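Glutamine cyclotransferase (Tannerella forsythia, PDB 6QRO) probably converts N-terminal glutamine of peptides into pyroglutamate, as a zinc-binding glutaminyl cyclase related to the M28 peptidases. Local coordinates at residues Y35-R40 / A58-G63; Y260-Q263 / P268-D271. All blocks are in the same frame, centred on the assembly; numbering follows the deposited sequence.

Contact 1. Residues Y35-R40 / A58-G63; sequences YAYIER and ADYLAG
Y60 reaches from helix 52-67 to helix 31-43 and sets its phenol end between two side chains one helical turn apart, Y37 and R40. Its CG stands anti to the backbone N (chi1 173°), which carries the ring away from its own helix, and the side chain spans the distance between backbones that stay well apart: the closest CA atoms, those of R40 and Y60, are 8.9 Å from each other. The two tyrosines cross at about a right angle. Y60 OH arrives at the edge of the Y37 ring, in its plane, 3.3 Å from Y37 CD1, so that this is an oxygen against an aromatic C-H edge and not a stack of rings.

R40 meets Y60 at two places. R40 CB and CG press on the phenol oxygen, each 3.3 Å from Y60 OH; the chain, bent at chi2 (-80°) and chi3, then carries the guanidinium across to Y60 CE1, the two side chains crossing at about a right angle. Y60 CE1 lies over one face of this group, offset toward its rim, with R40 NH1 3.4 Å from Y60 CE1. The planes of guanidinium and phenol are 40° apart, an oblique approach short of a flat stack.

This is a helix-helix contact whose two partners both also touch helix 132-151: Y37 rests on its L143 and R147, L61 on V139 and L143. The Y37 hydroxyl makes weak hydrogen bonds to E64 of the Y60 helix and to H68, just past its end, while L61 and A62 touch I92 of strand 86-96. With no hydrogen bond between 35-40 and 58-63, the fit rests on shape and on the guanidinium's contact with the ring, and nothing in this pairing fixes the direction of the Y60 hydroxyl proton.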
ATOM      1  N   TYR A  35       7.984  -6.774   9.947  1.00 11.69           N
ATOM      2  CA  TYR A  35       9.184  -5.947   9.987  1.00 11.25           C
ATOM      3  C   TYR A  35      10.289  -6.533   9.110  1.00 11.25           C
ATOM      4  O   TYR A  35      10.923  -5.810   8.328  1.00 11.69           O
ATOM      5  CB  TYR A  35       9.656  -5.805  11.451  1.00 10.83           C
ATOM      6  CG  TYR A  35      10.792  -4.808  11.660  1.00 11.51           C
ATOM      7  CD1 TYR A  35      12.079  -5.076  11.209  1.00 12.06           C
ATOM      8  CD2 TYR A  35      10.564  -3.580  12.291  1.00 13.36           C
ATOM      9  CE1 TYR A  35      13.105  -4.153  11.369  1.00 12.21           C
ATOM     10  CE2 TYR A  35      11.596  -2.650  12.457  1.00  9.28           C
ATOM     11  CZ  TYR A  35      12.857  -2.955  12.000  1.00 11.09           C
ATOM     12  OH  TYR A  35      13.895  -2.066  12.149  1.00 12.91           O
ATOM     13  N   ALA A  36      10.517  -7.846   9.194  1.00 14.44           N
ATOM     14  CA  ALA A  36      11.547  -8.470   8.361  1.00 11.91           C
ATOM     15  C   ALA A  36      11.192  -8.427   6.869  1.00  8.95           C
ATOM     16  O   ALA A  36      12.082  -8.281   6.028  1.00  8.66           O
ATOM     17  CB  ALA A  36      11.797  -9.901   8.842  1.00 10.68           C
ATOM     18  N   TYR A  37       9.908  -8.542   6.522  1.00 10.74           N
ATOM     19  CA  TYR A  37       9.481  -8.435   5.128  1.00  8.65           C
ATOM     20  C   TYR A  37       9.736  -7.025   4.572  1.00 10.81           C
ATOM     21  O   TYR A  37      10.137  -6.870   3.411  1.00  8.88           O
ATOM     22  CB  TYR A  37       8.001  -8.787   5.018  1.00 10.08           C
ATOM     23  CG  TYR A  37       7.643 -10.257   5.037  1.00 10.84           C
ATOM     24  CD1 TYR A  37       8.330 -11.184   4.265  1.00 14.34           C
ATOM     25  CD2 TYR A  37       6.608 -10.719   5.841  1.00 13.77           C
ATOM     26  CE1 TYR A  37       7.978 -12.540   4.285  1.00 16.31           C
ATOM     27  CE2 TYR A  37       6.257 -12.067   5.878  1.00 14.17           C
ATOM     28  CZ  TYR A  37       6.942 -12.963   5.094  1.00 14.20           C
ATOM     29  OH  TYR A  37       6.601 -14.290   5.140  1.00 22.46           O
ATOM     30  N   ILE A  38       9.477  -5.985   5.376  1.00  8.76           N
ATOM     31  CA  ILE A  38       9.853  -4.626   4.992  1.00  9.10           C
ATOM     32  C   ILE A  38      11.359  -4.537   4.777  1.00  9.58           C
ATOM     33  O   ILE A  38      11.830  -3.991   3.773  1.00 12.86           O
ATOM     34  CB  ILE A  38       9.397  -3.614   6.061  1.00  9.20           C
ATOM     35  CG1 ILE A  38       7.884  -3.611   6.236  1.00 10.50           C
ATOM     36  CG2 ILE A  38       9.898  -2.202   5.728  1.00  9.67           C
ATOM     37  CD1 ILE A  38       7.440  -2.664   7.393  1.00  9.77           C
ATOM     38  N   GLU A  39      12.140  -5.057   5.738  1.00 10.45           N
ATOM     39  CA  GLU A  39      13.595  -5.013   5.662  1.00  7.34           C
ATOM     40  C   GLU A  39      14.089  -5.751   4.432  1.00  8.91           C
ATOM     41  O   GLU A  39      15.063  -5.331   3.795  1.00 10.71           O
ATOM     42  CB  GLU A  39      14.185  -5.632   6.939  1.00 10.47           C
ATOM     43  CG  GLU A  39      15.663  -5.332   7.282  1.00  9.30           C
ATOM     44  CD  GLU A  39      16.681  -6.181   6.534  1.00 11.17           C
ATOM     45  OE1 GLU A  39      16.352  -7.265   6.005  1.00  9.45           O
ATOM     46  OE2 GLU A  39      17.839  -5.749   6.476  1.00 12.29           O
ATOM     47  N   ARG A  40      13.417  -6.847   4.070  1.00  7.68           N
ATOM     48  CA  ARG A  40      13.864  -7.635   2.930  1.00 10.37           C
ATOM     49  C   ARG A  40      13.689  -6.866   1.634  1.00  9.03           C
ATOM     50  O   ARG A  40      14.586  -6.865   0.790  1.00  8.74           O
ATOM     51  CB  ARG A  40      13.108  -8.973   2.855  1.00 13.60           C
ATOM     52  CG  ARG A  40      13.455  -9.995   3.947  1.00 14.61           C
ATOM     53  CD  ARG A  40      14.750 -10.765   3.682  1.00 12.74           C
ATOM     54  NE  ARG A  40      14.936 -11.206   2.301  1.00 15.09           N
ATOM     55  CZ  ARG A  40      14.704 -12.449   1.867  1.00 19.69           C
ATOM     56  NH1 ARG A  40      14.932 -12.779   0.594  1.00 15.80           N
ATOM     57  NH2 ARG A  40      14.263 -13.382   2.709  1.00 15.01           N
ATOM     58  N   ALA A  58      10.266  -7.832  -7.327  1.00 16.55           N
ATOM     59  CA  ALA A  58       9.065  -8.408  -7.934  1.00 14.14           C
ATOM     60  C   ALA A  58       9.012  -9.926  -7.764  1.00 18.34           C
ATOM     61  O   ALA A  58       7.967 -10.482  -7.400  1.00 15.57           O
ATOM     62  CB  ALA A  58       9.005  -8.037  -9.413  1.00 13.66           C
ATOM     63  N   ASP A  59      10.114 -10.625  -8.067  1.00 18.26           N
ATOM     64  CA  ASP A  59      10.150 -12.069  -7.824  1.00 20.54           C
ATOM     65  C   ASP A  59       9.919 -12.374  -6.362  1.00 17.70           C
ATOM     66  O   ASP A  59       9.164 -13.290  -6.019  1.00 16.98           O
ATOM     67  CB  ASP A  59      11.479 -12.702  -8.262  1.00 20.80           C
ATOM     68  CG  ASP A  59      11.561 -12.924  -9.742  1.00 21.87           C
ATOM     69  OD1 ASP A  59      10.510 -12.970 -10.395  1.00 25.57           O
ATOM     70  OD2 ASP A  59      12.677 -13.102 -10.260  1.00 32.40           O
ATOM     71  N   TYR A  60      10.544 -11.597  -5.484  1.00 19.44           N
ATOM     72  CA  TYR A  60      10.463 -11.875  -4.061  1.00 18.23           C
ATOM     73  C   TYR A  60       9.029 -11.738  -3.561  1.00 18.45           C
ATOM     74  O   TYR A  60       8.510 -12.630  -2.876  1.00 18.53           O
ATOM     75  CB  TYR A  60      11.414 -10.944  -3.315  1.00 13.07           C
ATOM     76  CG  TYR A  60      11.271 -11.038  -1.844  1.00 17.28           C
ATOM     77  CD1 TYR A  60      11.721 -12.164  -1.163  1.00 15.82           C
ATOM     78  CD2 TYR A  60      10.705 -10.004  -1.117  1.00 17.89           C
ATOM     79  CE1 TYR A  60      11.594 -12.260   0.194  1.00 18.39           C
ATOM     80  CE2 TYR A  60      10.578 -10.096   0.251  1.00 16.55           C
ATOM     81  CZ  TYR A  60      11.018 -11.225   0.895  1.00 16.32           C
ATOM     82  OH  TYR A  60      10.893 -11.317   2.252  1.00 17.91           O
ATOM     83  N   LEU A  61       8.352 -10.653  -3.946  1.00 14.31           N
ATOM     84  CA  LEU A  61       6.991 -10.423  -3.475  1.00 15.05           C
ATOM     85  C   LEU A  61       6.025 -11.493  -3.979  1.00 17.94           C
ATOM     86  O   LEU A  61       5.280 -12.085  -3.196  1.00 18.83           O
ATOM     87  CB  LEU A  61       6.529  -9.048  -3.932  1.00 15.08           C
ATOM     88  CG  LEU A  61       7.277  -7.904  -3.260  1.00 14.75           C
ATOM     89  CD1 LEU A  61       6.761  -6.586  -3.816  1.00 11.82           C
ATOM     90  CD2 LEU A  61       7.057  -8.006  -1.763  1.00 11.71           C
ATOM     91  N   ALA A  62       6.041 -11.771  -5.287  1.00 17.30           N
ATOM     92  CA  ALA A  62       5.160 -12.799  -5.838  1.00 14.82           C
ATOM     93  C   ALA A  62       5.481 -14.183  -5.276  1.00 16.46           C
ATOM     94  O   ALA A  62       4.571 -14.964  -4.964  1.00 16.02           O
ATOM     95  CB  ALA A  62       5.254 -12.790  -7.356  1.00 15.76           C
ATOM     96  N   GLY A  63       6.768 -14.499  -5.128  1.00 16.34           N
ATOM     97  CA  GLY A  63       7.145 -15.789  -4.580  1.00 18.54           C
ATOM     98  C   GLY A  63       6.591 -16.011  -3.189  1.00 17.65           C
ATOM     99  O   GLY A  63       6.066 -17.085  -2.889  1.00 19.31           O
TER

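Contact 2. Residues Y260-Q263 / P268-D271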
ATOM      1  N   TYR A 260      -8.089   5.332  -7.701  1.00 15.76           N
ATOM      2  CA  TYR A 260      -8.222   4.739  -9.021  1.00 13.72           C
ATOM      3  C   TYR A 260      -8.927   3.384  -9.017  1.00 14.18           C
ATOM      4  O   TYR A 260      -9.527   3.014 -10.031  1.00 12.13           O
ATOM      5  CB  TYR A 260      -6.838   4.681  -9.648  1.00 15.47           C
ATOM      6  CG  TYR A 260      -6.285   6.080  -9.846  1.00 16.09           C
ATOM      7  CD1 TYR A 260      -6.695   6.863 -10.923  1.00 16.52           C
ATOM      8  CD2 TYR A 260      -5.414   6.641  -8.932  1.00 14.93           C
ATOM      9  CE1 TYR A 260      -6.215   8.153 -11.105  1.00 15.70           C
ATOM     10  CE2 TYR A 260      -4.925   7.926  -9.104  1.00 18.32           C
ATOM     11  CZ  TYR A 260      -5.337   8.678 -10.193  1.00 18.11           C
ATOM     12  OH  TYR A 260      -4.859   9.946 -10.372  1.00 18.15           O
ATOM     13  N   VAL A 261      -8.923   2.659  -7.898  1.00 16.09           N
ATOM     14  CA  VAL A 261      -9.705   1.428  -7.828  1.00 15.40           C
ATOM     15  C   VAL A 261     -11.184   1.755  -7.626  1.00 15.25           C
ATOM     16  O   VAL A 261     -12.061   1.097  -8.199  1.00 14.74           O
ATOM     17  CB  VAL A 261      -9.155   0.496  -6.723  1.00 16.55           C
ATOM     18  CG1 VAL A 261     -10.117  -0.671  -6.480  1.00 15.88           C
ATOM     19  CG2 VAL A 261      -7.775  -0.047  -7.106  1.00 13.57           C
ATOM     20  N   ILE A 262     -11.475   2.779  -6.814  1.00 16.36           N
ATOM     21  CA  ILE A 262     -12.844   3.280  -6.669  1.00 17.55           C
ATOM     22  C   ILE A 262     -13.381   3.737  -8.015  1.00 17.34           C
ATOM     23  O   ILE A 262     -14.490   3.372  -8.416  1.00 22.80           O
ATOM     24  CB  ILE A 262     -12.909   4.425  -5.632  1.00 17.60           C
ATOM     25  CG1 ILE A 262     -12.701   3.914  -4.201  1.00 16.68           C
ATOM     26  CG2 ILE A 262     -14.206   5.215  -5.764  1.00 18.05           C
ATOM     27  CD1 ILE A 262     -12.403   5.008  -3.192  1.00 14.98           C
ATOM     28  N   GLN A 263     -12.613   4.568  -8.721  1.00 18.76           N
ATOM     29  CA  GLN A 263     -13.053   5.065 -10.017  1.00 18.09           C
ATOM     30  C   GLN A 263     -13.359   3.923 -10.981  1.00 21.80           C
ATOM     31  O   GLN A 263     -14.429   3.886 -11.598  1.00 24.02           O
ATOM     32  CB  GLN A 263     -11.974   5.975 -10.600  1.00 19.57           C
ATOM     33  CG  GLN A 263     -12.096   6.215 -12.097  1.00 20.91           C
ATOM     34  CD  GLN A 263     -11.008   7.128 -12.622  1.00 21.47           C
ATOM     35  OE1 GLN A 263     -10.373   6.836 -13.632  1.00 19.83           O
ATOM     36  NE2 GLN A 263     -10.782   8.238 -11.929  1.00 27.02           N
ATOM     37  N   PRO A 268     -15.985   0.124  -3.097  1.00 21.14           N
ATOM     38  CA  PRO A 268     -15.689   1.050  -2.000  1.00 17.62           C
ATOM     39  C   PRO A 268     -14.342   0.714  -1.384  1.00 19.67           C
ATOM     40  O   PRO A 268     -14.113  -0.402  -0.917  1.00 17.08           O
ATOM     41  CB  PRO A 268     -16.857   0.833  -1.030  1.00 19.52           C
ATOM     42  CG  PRO A 268     -17.473  -0.457  -1.409  1.00 20.46           C
ATOM     43  CD  PRO A 268     -17.199  -0.676  -2.854  1.00 20.03           C
ATOM     44  N   CYS A 269     -13.449   1.702  -1.381  1.00 20.17           N
ATOM     45  CA  CYS A 269     -12.081   1.509  -0.931  1.00 15.45           C
ATOM     46  C   CYS A 269     -11.719   2.566   0.099  1.00 20.37           C
ATOM     47  O   CYS A 269     -12.102   3.736  -0.022  1.00 17.60           O
ATOM     48  CB  CYS A 269     -11.091   1.567  -2.108  1.00 14.78           C
ATOM     49  SG  CYS A 269     -11.263   0.225  -3.313  1.00 15.19           S
ATOM     50  N   LEU A 270     -10.958   2.142   1.103  1.00 18.64           N
ATOM     51  CA  LEU A 270     -10.468   3.013   2.153  1.00 18.10           C
ATOM     52  C   LEU A 270      -8.947   3.013   2.110  1.00 14.73           C
ATOM     53  O   LEU A 270      -8.324   2.081   1.585  1.00 14.57           O
ATOM     54  CB  LEU A 270     -10.980   2.562   3.543  1.00 15.81           C
ATOM     55  CG  LEU A 270     -10.547   1.198   4.088  1.00 12.47           C
ATOM     56  CD1 LEU A 270      -9.415   1.406   5.094  1.00 14.09           C
ATOM     57  CD2 LEU A 270     -11.709   0.393   4.710  1.00 12.22           C
ATOM     58  N   ASP A 271      -8.359   4.096   2.603  1.00 10.92           N
ATOM     59  CA  ASP A 271      -6.912   4.238   2.676  1.00 10.85           C
ATOM     60  C   ASP A 271      -6.534   4.359   4.138  1.00 12.98           C
ATOM     61  O   ASP A 271      -7.055   5.220   4.853  1.00 14.71           O
ATOM     62  CB  ASP A 271      -6.416   5.451   1.879  1.00 13.15           C
ATOM     63  CG  ASP A 271      -4.910   5.428   1.644  1.00 12.33           C
ATOM     64  OD1 ASP A 271      -4.225   4.485   2.112  1.00 12.17           O
ATOM     65  OD2 ASP A 271      -4.412   6.331   0.937  1.00 13.12           O
TER
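I262 CG1 lies beside its backbone N, anti to the carbonyl carbon (chi1 -71°), and the chain runs on nearly extended through chi2, which sends CD1 out from helix 257-265 to C269. V261, one residue earlier, places CG1 anti to its N (chi1 170°), directing that methyl at the same cysteine. The two aliphatic residues reach different parts of the C269 side chain.

The valine takes the sulfur: V261 CG1 is 3.5 Å from C269 SG, and V261 CB stands behind that methyl, 4.0 Å from C269 SG. The isoleucine takes the base of the side chain. I262 CG1 packs 3.5 Å from C269 CB and 3.7 Å from C269 N, while I262 CD1 passes on to the backbone and comes within 3.4 Å of C269 O. The same methyl also stays close to the cysteine side chain, with I262 CD1 3.8 Å from C269 CB.

This is a helix packed on the strand that follows it. After helix 257-265 a short turn leads into strand 269-273, the outermost strand at one end of the mixed central sheet of this M28-type alpha/beta fold, beside the parallel strand 203-207. C269 points to the helix, whereas L270 points away from it, and its side chain touches Y229 and V233 of helix 227-239; the edge strand therefore has a helix on each face. L270 is also joined by backbone hydrogen bonds to G203 and L205 of the neighbouring strand.

All three touching residues are buried, and no hydrogen bond crosses between 260-263 and 268-271. On the helix side, V261 also touches W189 of helix 184-191, which extends the apolar surroundings of the valine beyond the cysteine.

Overall arrangement
Contact 1 lies at the surface and contact 2 in the buried interior, on opposite sides of the chain's centre, with about 15 Å between their nearest atoms. They share no secondary-structure element: the first joins two N-terminal helices, the second a helix to the edge strand after it. Neither has a hydrogen bond across its segments, yet their chemistry follows their place. At the surface, long side chains with polar ends span widely spaced helices; inside, compact apolar side chains close on a cysteine just after a short turn, with the helix and strand backbones nearer together (5.9 Å between the CA atoms of I262 and P268). Both lie away from the zinc site formed by D134, D167 and H288.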